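Local coordinates for protein BlEst2 (Bacillus licheniformis, PDB 6WPX) that probably hydrolyses ester bonds as a lipase or esterase and, in its propeptide form, carries a C-terminal domain with autoinhibitory effects, at residues I50-G55 with S61-E66; F291-E296 with R301-A306; S470-V473 with K479-N482. All coordinates share one frame; numbering follows the deposited sequence. Where two conformers were deposited one is given.

Contact 1 (I50-G55 with S61-E66); sequences IVFVHG and SAWFDE
Phe52 and Trp63 carry most of this contact, which shows how one indole can tie a strand to the chain that has just left it. The aromatic interactions use a single face of the tryptophan. The methylene of Phe52 sits squarely on that face, its CB 3.5 Å from the centroid of the five-membered ring of Trp63 and only 11° off the ring normal, a CH-pi contact. Farther along, the phenyl ring of Phe52 turns an edge toward the six-membered ring of Trp63; the centroids are 5.0 Å apart and the planes meet at 52°, an edge-to-face pair well tilted from a perpendicular T. With CG anti to its carbonyl carbon (chi1 -70°), Phe52 leans its ring back over CG2 of Ile50, while its CD1 still lies 3.9 Å from CE3 of Trp63.

At the edge of the indole, CZ2 of Trp63 approaches Val53 O to 3.3 Å, near the ring plane. The methyl of Ala62 makes a looser apolar touch with CB of His54.

The polar contact is indirect. Water 1, in the indole plane, accepts from NE1 of Trp63 at 3.0 Å and donates to Phe52 O at 2.8 Å, so this buried N-H is satisfied; a weak bond from His54 N adds a third hold on the water. The imidazole of His54 turns away, with ND1 donating in its ring plane to Gly55 O and NE2 bonded to the backbone N of Leu85.

A His-Gly pair after such a strand is familiar from alpha/beta-hydrolase lipases, where it commonly belongs to the oxyanion-hole loop. Strand 50-53 runs between parallel strands 80-83 and 113-118; Phe82 lies nearly parallel to the Phe52 ring, and Met69 of helix 69-75 touches both Phe52 and Trp63.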
loop_
_atom_site.group_PDB
_atom_site.type_symbol
_atom_site.label_atom_id
_atom_site.label_comp_id
_atom_site.label_asym_id
_atom_site.label_seq_id
_atom_site.Cartn_x
_atom_site.Cartn_y
_atom_site.Cartn_z
ATOM N N ILE A 50 -23.406 13.047 4.720
ATOM C CA ILE A 50 -22.142 12.318 4.545
ATOM C C ILE A 50 -21.100 13.231 3.967
ATOM O O ILE A 50 -21.347 13.867 2.950
ATOM C CB ILE A 50 -22.307 11.059 3.655
ATOM C CG1 ILE A 50 -23.403 10.112 4.161
ATOM C CG2 ILE A 50 -20.971 10.345 3.480
ATOM C CD1 ILE A 50 -23.991 9.254 3.027
ATOM N N VAL A 51 -19.913 13.234 4.562
ATOM C CA VAL A 51 -18.765 13.941 4.002
ATOM C C VAL A 51 -17.874 12.871 3.372
ATOM O O VAL A 51 -17.390 11.977 4.068
ATOM C CB VAL A 51 -18.008 14.810 5.029
ATOM C CG1 VAL A 51 -16.737 15.412 4.410
ATOM C CG2 VAL A 51 -18.914 15.902 5.564
ATOM N N PHE A 52 -17.679 12.968 2.051
ATOM C CA PHE A 52 -16.855 12.023 1.296
ATOM C C PHE A 52 -15.441 12.530 1.233
ATOM O O PHE A 52 -15.213 13.677 0.848
ATOM C CB PHE A 52 -17.451 11.764 -0.095
ATOM C CG PHE A 52 -18.731 10.961 -0.028
ATOM C CD1 PHE A 52 -18.698 9.562 -0.013
ATOM C CD2 PHE A 52 -19.970 11.595 0.017
ATOM C CE1 PHE A 52 -19.884 8.821 0.037
ATOM C CE2 PHE A 52 -21.157 10.848 0.026
ATOM C CZ PHE A 52 -21.102 9.467 0.041
ATOM N N VAL A 53 -14.491 11.687 1.691
ATOM C CA VAL A 53 -13.072 12.038 1.801
ATOM C C VAL A 53 -12.232 11.160 0.874
ATOM O O VAL A 53 -12.208 9.940 1.038
ATOM C CB VAL A 53 -12.575 12.022 3.273
ATOM C CG1 VAL A 53 -11.117 12.509 3.377
ATOM C CG2 VAL A 53 -13.475 12.873 4.170
ATOM N N HIS A 54 -11.582 11.789 -0.120
ATOM C CA HIS A 54 -10.741 11.103 -1.106
ATOM C C HIS A 54 -9.438 10.546 -0.482
ATOM O O HIS A 54 -9.087 10.854 0.668
ATOM C CB HIS A 54 -10.391 12.047 -2.263
ATOM C CG HIS A 54 -9.497 13.183 -1.829
ATOM N ND1 HIS A 54 -8.128 13.021 -1.706
ATOM C CD2 HIS A 54 -9.825 14.441 -1.453
ATOM C CE1 HIS A 54 -7.664 14.196 -1.297
ATOM N NE2 HIS A 54 -8.656 15.076 -1.124
ATOM N N GLY A 55 -8.683 9.834 -1.304
ATOM C CA GLY A 55 -7.435 9.223 -0.882
ATOM C C GLY A 55 -6.208 9.866 -1.470
ATOM O O GLY A 55 -6.242 10.993 -1.986
ATOM N N SER A 61 -13.071 14.844 -6.973
ATOM C CA SER A 61 -13.466 14.297 -8.278
ATOM C C SER A 61 -13.491 12.751 -8.315
ATOM O O SER A 61 -14.172 12.178 -9.167
ATOM C CB SER A 61 -12.602 14.874 -9.396
ATOM O OG SER A 61 -11.268 14.413 -9.263
ATOM N N ALA A 62 -12.813 12.080 -7.343
ATOM C CA ALA A 62 -12.812 10.617 -7.205
ATOM C C ALA A 62 -14.271 10.125 -7.045
ATOM O O ALA A 62 -14.602 9.038 -7.492
ATOM C CB ALA A 62 -12.020 10.215 -5.973
ATOM N N TRP A 63 -15.140 10.953 -6.443
ATOM C CA TRP A 63 -16.536 10.590 -6.197
ATOM C C TRP A 63 -17.434 10.840 -7.387
ATOM O O TRP A 63 -18.579 10.408 -7.366
ATOM C CB TRP A 63 -17.069 11.314 -4.935
ATOM C CG TRP A 63 -16.176 11.106 -3.746
ATOM C CD1 TRP A 63 -15.291 12.007 -3.215
ATOM C CD2 TRP A 63 -15.957 9.866 -3.043
ATOM N NE1 TRP A 63 -14.593 11.425 -2.175
ATOM C CE2 TRP A 63 -14.985 10.115 -2.048
ATOM C CE3 TRP A 63 -16.549 8.588 -3.112
ATOM C CZ2 TRP A 63 -14.601 9.138 -1.114
ATOM C CZ3 TRP A 63 -16.136 7.614 -2.213
ATOM C CH2 TRP A 63 -15.161 7.886 -1.241
ATOM N N PHE A 64 -16.927 11.523 -8.433
ATOM C CA PHE A 64 -17.730 11.867 -9.599
ATOM C C PHE A 64 -17.214 11.298 -10.913
ATOM O O PHE A 64 -18.042 10.963 -11.759
ATOM C CB PHE A 64 -17.868 13.402 -9.721
ATOM C CG PHE A 64 -18.593 14.051 -8.561
ATOM C CD1 PHE A 64 -17.923 14.363 -7.383
ATOM C CD2 PHE A 64 -19.942 14.354 -8.649
ATOM C CE1 PHE A 64 -18.601 14.955 -6.318
ATOM C CE2 PHE A 64 -20.603 14.982 -7.594
ATOM C CZ PHE A 64 -19.933 15.269 -6.438
ATOM N N ASP A 65 -15.871 11.185 -11.107
ATOM C CA ASP A 65 -15.338 10.676 -12.373
ATOM C C ASP A 65 -15.717 9.211 -12.581
ATOM O O ASP A 65 -15.325 8.346 -11.807
ATOM C CB ASP A 65 -13.826 10.939 -12.514
ATOM C CG ASP A 65 -13.429 12.408 -12.465
ATOM O OD1 ASP A 65 -14.268 13.268 -12.832
ATOM O OD2 ASP A 65 -12.264 12.694 -12.127
ATOM N N GLU A 66 -16.567 8.961 -13.594
ATOM C CA GLU A 66 -17.092 7.623 -13.921
ATOM C C GLU A 66 -17.663 7.005 -12.637
ATOM O O GLU A 66 -17.480 5.815 -12.376
ATOM C CB GLU A 66 -15.992 6.737 -14.569
ATOM C CG GLU A 66 -15.563 7.282 -15.926
ATOM C CD GLU A 66 -14.513 6.486 -16.671
ATOM O OE1 GLU A 66 -14.315 5.290 -16.361
ATOM O OE2 GLU A 66 -13.931 7.050 -17.623
HETATM O O HOH W 1 -13.405 14.006 -1.263
#

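Contact 2 (F291-E296 with R301-A306); sequences FIRGGE and REEEFA
Phe291 and Phe305 form the close apolar end of this contact, CE2 of Phe291 lying 3.7 Å from CB of Phe305. Methylene rather than ring meets Phe291, because chi1 of 68° sets CG of Phe305 between its own N and carbonyl carbon and carries the ring off toward Trp367 and Phe381. Next along, the aliphatic base of Arg293 crosses the carboxylate of Glu303, with CG 3.8 Å from OE2 of Glu303. The Arg293 guanidinium instead lies over CZ of Phe291 and forms a salt bridge with Asp452.

The axes of segments 291-296 and 301-306 run antiparallel and come no closer than 9.0 Å, too far for backbone pairing: strands 290-297 and 300-307 are outermost in different antiparallel sheets, and the short link between them crosses from one layer of a beta sandwich to the other.

Toward Arg301 water takes over. Within its own strand, NE of Arg301 makes a salt bridge with OE1 of Glu303 at 3.1 Å, arriving from above the carboxylate plane. Waters 3 and 4 each donate to Gly294 O and accept from NH2 of Arg301, weakly in the case of water 4, which also donates to OE1 of Glu303 at 2.7 Å. Water 5 joins NH1 of Arg301 to Glu296 N.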
loop_
_atom_site.group_PDB
_atom_site.type_symbol
_atom_site.label_atom_id
_atom_site.label_comp_id
_atom_site.label_asym_id
_atom_site.label_seq_id
_atom_site.Cartn_x
_atom_site.Cartn_y
_atom_site.Cartn_z
ATOM N N PHE A 291 11.933 -11.330 -5.332
ATOM C CA PHE A 291 13.315 -11.055 -5.695
ATOM C C PHE A 291 13.201 -9.698 -6.346
ATOM O O PHE A 291 12.327 -9.494 -7.208
ATOM C CB PHE A 291 13.930 -12.079 -6.670
ATOM C CG PHE A 291 15.301 -11.622 -7.127
ATOM C CD1 PHE A 291 16.397 -11.689 -6.270
ATOM C CD2 PHE A 291 15.490 -11.095 -8.401
ATOM C CE1 PHE A 291 17.662 -11.287 -6.696
ATOM C CE2 PHE A 291 16.758 -10.695 -8.828
ATOM C CZ PHE A 291 17.836 -10.791 -7.971
ATOM N N ILE A 292 14.051 -8.758 -5.920
ATOM C CA ILE A 292 13.971 -7.374 -6.388
ATOM C C ILE A 292 15.300 -6.788 -6.768
ATOM O O ILE A 292 16.272 -6.923 -6.036
ATOM C CB ILE A 292 13.290 -6.463 -5.298
ATOM C CG1 ILE A 292 11.925 -6.992 -4.837
ATOM C CG2 ILE A 292 13.189 -4.982 -5.728
ATOM C CD1 ILE A 292 11.415 -6.336 -3.568
ATOM N N ARG A 293 15.302 -6.029 -7.888
ATOM C CA ARG A 293 16.424 -5.216 -8.352
ATOM C C ARG A 293 15.887 -3.881 -8.843
ATOM O O ARG A 293 14.702 -3.738 -9.076
ATOM C CB ARG A 293 17.283 -5.932 -9.420
ATOM C CG ARG A 293 18.122 -7.104 -8.881
ATOM C CD ARG A 293 19.247 -6.639 -7.955
ATOM N NE ARG A 293 20.075 -7.745 -7.441
ATOM C CZ ARG A 293 19.841 -8.396 -6.307
ATOM N NH1 ARG A 293 18.764 -8.123 -5.587
ATOM N NH2 ARG A 293 20.653 -9.363 -5.911
ATOM N N GLY A 294 16.758 -2.905 -8.942
ATOM C CA GLY A 294 16.422 -1.580 -9.425
ATOM C C GLY A 294 17.657 -0.891 -9.953
ATOM O O GLY A 294 18.776 -1.341 -9.725
ATOM N N GLY A 295 17.460 0.212 -10.641
ATOM C CA GLY A 295 18.580 0.954 -11.200
ATOM C C GLY A 295 18.108 1.841 -12.316
ATOM O O GLY A 295 16.928 2.190 -12.392
ATOM N N GLU A 296 19.023 2.175 -13.189
ATOM C CA GLU A 296 18.785 2.987 -14.361
ATOM C C GLU A 296 19.303 2.218 -15.548
ATOM O O GLU A 296 20.236 1.409 -15.417
ATOM C CB GLU A 296 19.514 4.330 -14.238
ATOM C CG GLU A 296 18.760 5.303 -13.339
ATOM C CD GLU A 296 19.460 6.613 -13.013
ATOM O OE1 GLU A 296 20.693 6.712 -13.204
ATOM O OE2 GLU A 296 18.767 7.541 -12.541
ATOM N N ARG A 301 19.666 -3.420 -20.379
ATOM C CA ARG A 301 19.905 -3.819 -19.003
ATOM C C ARG A 301 19.405 -5.229 -18.849
ATOM O O ARG A 301 18.244 -5.523 -19.157
ATOM C CB ARG A 301 19.211 -2.897 -17.982
ATOM C CG ARG A 301 19.387 -3.345 -16.512
ATOM C CD ARG A 301 20.800 -3.050 -16.044
ATOM N NE ARG A 301 20.994 -3.196 -14.609
ATOM C CZ ARG A 301 21.281 -2.199 -13.780
ATOM N NH1 ARG A 301 21.355 -0.953 -14.229
ATOM N NH2 ARG A 301 21.461 -2.434 -12.490
ATOM N N GLU A 302 20.275 -6.094 -18.348
ATOM C CA GLU A 302 19.905 -7.475 -18.084
ATOM C C GLU A 302 20.050 -7.741 -16.604
ATOM O O GLU A 302 20.993 -7.251 -15.977
ATOM C CB GLU A 302 20.740 -8.454 -18.908
ATOM C CG GLU A 302 20.661 -8.217 -20.413
ATOM C CD GLU A 302 21.248 -9.291 -21.317
ATOM O OE1 GLU A 302 20.617 -9.558 -22.361
ATOM O OE2 GLU A 302 22.347 -9.822 -21.033
ATOM N N GLU A 303 19.100 -8.500 -16.046
ATOM C CA GLU A 303 19.115 -8.907 -14.641
ATOM C C GLU A 303 18.873 -10.391 -14.562
ATOM O O GLU A 303 17.832 -10.876 -15.014
ATOM C CB GLU A 303 18.040 -8.159 -13.801
ATOM C CG GLU A 303 18.371 -6.704 -13.517
ATOM C CD GLU A 303 19.561 -6.399 -12.621
ATOM O OE1 GLU A 303 19.921 -5.203 -12.542
ATOM O OE2 GLU A 303 20.156 -7.335 -12.035
ATOM N N GLU A 304 19.833 -11.111 -14.009
ATOM C CA GLU A 304 19.691 -12.549 -13.838
ATOM C C GLU A 304 18.962 -12.817 -12.535
ATOM O O GLU A 304 18.984 -11.993 -11.630
ATOM C CB GLU A 304 21.056 -13.248 -13.811
ATOM C CG GLU A 304 21.742 -13.301 -15.163
ATOM C CD GLU A 304 23.026 -14.109 -15.174
ATOM O OE1 GLU A 304 23.620 -14.332 -14.095
ATOM O OE2 GLU A 304 23.446 -14.520 -16.277
ATOM N N PHE A 305 18.297 -13.944 -12.452
ATOM C CA PHE A 305 17.636 -14.363 -11.226
ATOM C C PHE A 305 17.490 -15.867 -11.222
ATOM O O PHE A 305 17.183 -16.467 -12.245
ATOM C CB PHE A 305 16.297 -13.638 -10.961
ATOM C CG PHE A 305 15.146 -13.945 -11.889
ATOM C CD1 PHE A 305 14.994 -13.252 -13.088
ATOM C CD2 PHE A 305 14.183 -14.876 -11.538
ATOM C CE1 PHE A 305 13.919 -13.522 -13.942
ATOM C CE2 PHE A 305 13.106 -15.153 -12.394
ATOM C CZ PHE A 305 12.971 -14.462 -13.582
ATOM N N ALA A 306 17.720 -16.461 -10.062
ATOM C CA ALA A 306 17.584 -17.878 -9.818
ATOM C C ALA A 306 16.114 -18.216 -9.599
ATOM O O ALA A 306 15.365 -17.462 -8.958
ATOM C CB ALA A 306 18.386 -18.272 -8.582
HETATM O O HOH W 2 22.335 -7.140 -10.031
HETATM O O HOH W 3 21.457 -0.651 -10.048
HETATM O O HOH W 4 20.077 -3.686 -10.304
HETATM O O HOH W 5 21.867 1.550 -12.221
#

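Contact 3 (S470-V473 with K479-N482); sequences SIYV and KFEN
Phe480 N donates to Tyr472 O at 2.7 Å, nearly along the C=O axis, and CA of Lys479 adds a CA-H...O contact to the same oxygen. Tyr472 O also lies in the plane of the Phe480 ring, at its CD1 edge. The return bond runs from Tyr472 N to Phe480 O, 2.8 Å long and fairly straight at 163°; CA of Ile471 approaches Phe480 O at 3.3 Å. Tyr472 and Phe480 are thus an antiparallel hydrogen-bonded pair, their rings side by side on one face of the sheet with CD2 of Tyr472 3.9 Å from CD1 of Phe480.

On the other face lie Val473 and Lys479, a non-hydrogen-bonded pair. Beyond the paired residues, Glu481 stretches out with CG anti to its backbone N (chi1 -169°), so that its carboxylate runs past Ile471, OE1 of Glu481 lying 3.5 Å from CG1 of Ile471. That oxygen finds its charge partner in Arg469.

Where direct pairing stops, water continues it: water 6 donates to Ser470 O and accepts from Asn482 N, and water 7 links Ser470 N to OE2 of Glu481. Ser470 OG bonds to Gly182 N, and Phe480 packs on helix 181-191. This is a beta hairpin whose short returning strand, 479-480, forms one border of a five-stranded antiparallel sheet.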
loop_
_atom_site.group_PDB
_atom_site.type_symbol
_atom_site.label_atom_id
_atom_site.label_comp_id
_atom_site.label_asym_id
_atom_site.label_seq_id
_atom_site.Cartn_x
_atom_site.Cartn_y
_atom_site.Cartn_z
ATOM N N SER A 470 10.327 -2.155 7.017
ATOM C CA SER A 470 9.951 -0.774 7.267
ATOM C C SER A 470 9.902 -0.568 8.763
ATOM O O SER A 470 9.097 -1.190 9.441
ATOM C CB SER A 470 8.581 -0.484 6.658
ATOM O OG SER A 470 8.211 0.868 6.863
ATOM N N ILE A 471 10.771 0.284 9.284
ATOM C CA ILE A 471 10.885 0.508 10.732
ATOM C C ILE A 471 10.896 1.973 11.072
ATOM O O ILE A 471 11.724 2.717 10.562
ATOM C CB ILE A 471 12.143 -0.216 11.335
ATOM C CG1 ILE A 471 12.175 -1.720 10.957
ATOM C CG2 ILE A 471 12.237 -0.025 12.877
ATOM C CD1 ILE A 471 13.479 -2.432 11.127
ATOM N N TYR A 472 10.011 2.387 11.986
ATOM C CA TYR A 472 10.046 3.767 12.450
ATOM C C TYR A 472 10.680 3.741 13.826
ATOM O O TYR A 472 10.341 2.885 14.637
ATOM C CB TYR A 472 8.652 4.408 12.501
ATOM C CG TYR A 472 8.676 5.822 13.039
ATOM C CD1 TYR A 472 9.188 6.869 12.278
ATOM C CD2 TYR A 472 8.236 6.107 14.330
ATOM C CE1 TYR A 472 9.245 8.167 12.782
ATOM C CE2 TYR A 472 8.261 7.408 14.832
ATOM C CZ TYR A 472 8.761 8.435 14.052
ATOM O OH TYR A 472 8.813 9.712 14.555
ATOM N N VAL A 473 11.590 4.672 14.096
ATOM C CA VAL A 473 12.259 4.783 15.396
ATOM C C VAL A 473 12.007 6.205 15.887
ATOM O O VAL A 473 12.343 7.162 15.184
ATOM C CB VAL A 473 13.764 4.398 15.346
ATOM C CG1 VAL A 473 14.431 4.550 16.719
ATOM C CG2 VAL A 473 13.951 2.975 14.828
ATOM N N LYS A 479 11.187 1.198 18.579
ATOM C CA LYS A 479 11.085 0.691 17.207
ATOM C C LYS A 479 9.642 0.256 16.897
ATOM O O LYS A 479 9.026 -0.473 17.681
ATOM C CB LYS A 479 12.036 -0.506 16.984
ATOM C CG LYS A 479 13.448 -0.330 17.534
ATOM C CD LYS A 479 14.151 -1.687 17.745
ATOM C CE LYS A 479 15.243 -1.859 16.749
ATOM N NZ LYS A 479 16.113 -3.013 17.090
ATOM N N PHE A 480 9.143 0.673 15.722
ATOM C CA PHE A 480 7.810 0.370 15.218
ATOM C C PHE A 480 7.925 -0.328 13.882
ATOM O O PHE A 480 8.449 0.231 12.903
ATOM C CB PHE A 480 6.939 1.639 15.130
ATOM C CG PHE A 480 6.755 2.318 16.457
ATOM C CD1 PHE A 480 7.680 3.244 16.915
ATOM C CD2 PHE A 480 5.663 2.018 17.266
ATOM C CE1 PHE A 480 7.515 3.856 18.162
ATOM C CE2 PHE A 480 5.499 2.637 18.505
ATOM C CZ PHE A 480 6.417 3.559 18.939
ATOM N N GLU A 481 7.515 -1.594 13.877
ATOM C CA GLU A 481 7.559 -2.461 12.710
ATOM C C GLU A 481 6.381 -3.381 12.780
ATOM O O GLU A 481 6.132 -3.998 13.825
ATOM C CB GLU A 481 8.860 -3.271 12.665
ATOM C CG GLU A 481 9.072 -3.989 11.344
ATOM C CD GLU A 481 10.353 -4.795 11.262
ATOM O OE1 GLU A 481 11.112 -4.809 12.256
ATOM O OE2 GLU A 481 10.594 -5.427 10.211
ATOM N N ASN A 482 5.662 -3.479 11.665
ATOM C CA ASN A 482 4.472 -4.316 11.573
ATOM C C ASN A 482 4.831 -5.764 11.242
ATOM O O ASN A 482 5.702 -6.007 10.412
ATOM C CB ASN A 482 3.505 -3.738 10.544
ATOM C CG ASN A 482 2.073 -4.167 10.715
ATOM O OD1 ASN A 482 1.662 -4.731 11.739
ATOM N ND2 ASN A 482 1.269 -3.874 9.713
HETATM O O HOH W 6 6.765 -2.537 9.008
HETATM O O HOH W 7 8.632 -4.516 7.867
#

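How the contacts relate
The three contacts follow one another along the chain without interleaving, each joining segments only a few residues apart. Contact 1 belongs to the mixed beta-sheet of the alpha/beta-hydrolase part, on the opposite side of the chain's centre from the other two; its centre is about 38 Å from that of contact 2 and about 32 Å from that of contact 3. Contact 2 bridges two antiparallel sheets, whereas contact 3 borders a third. Although their centres are about 27 Å apart, both draw on strand 462-473: residues near its start pack on Phe291 and Phe305, and its end forms the hairpin. That hairpin also touches helix 181-191, consistent with the beta-rich C-terminal part leaning on the hydrolase part it is reported to inhibit.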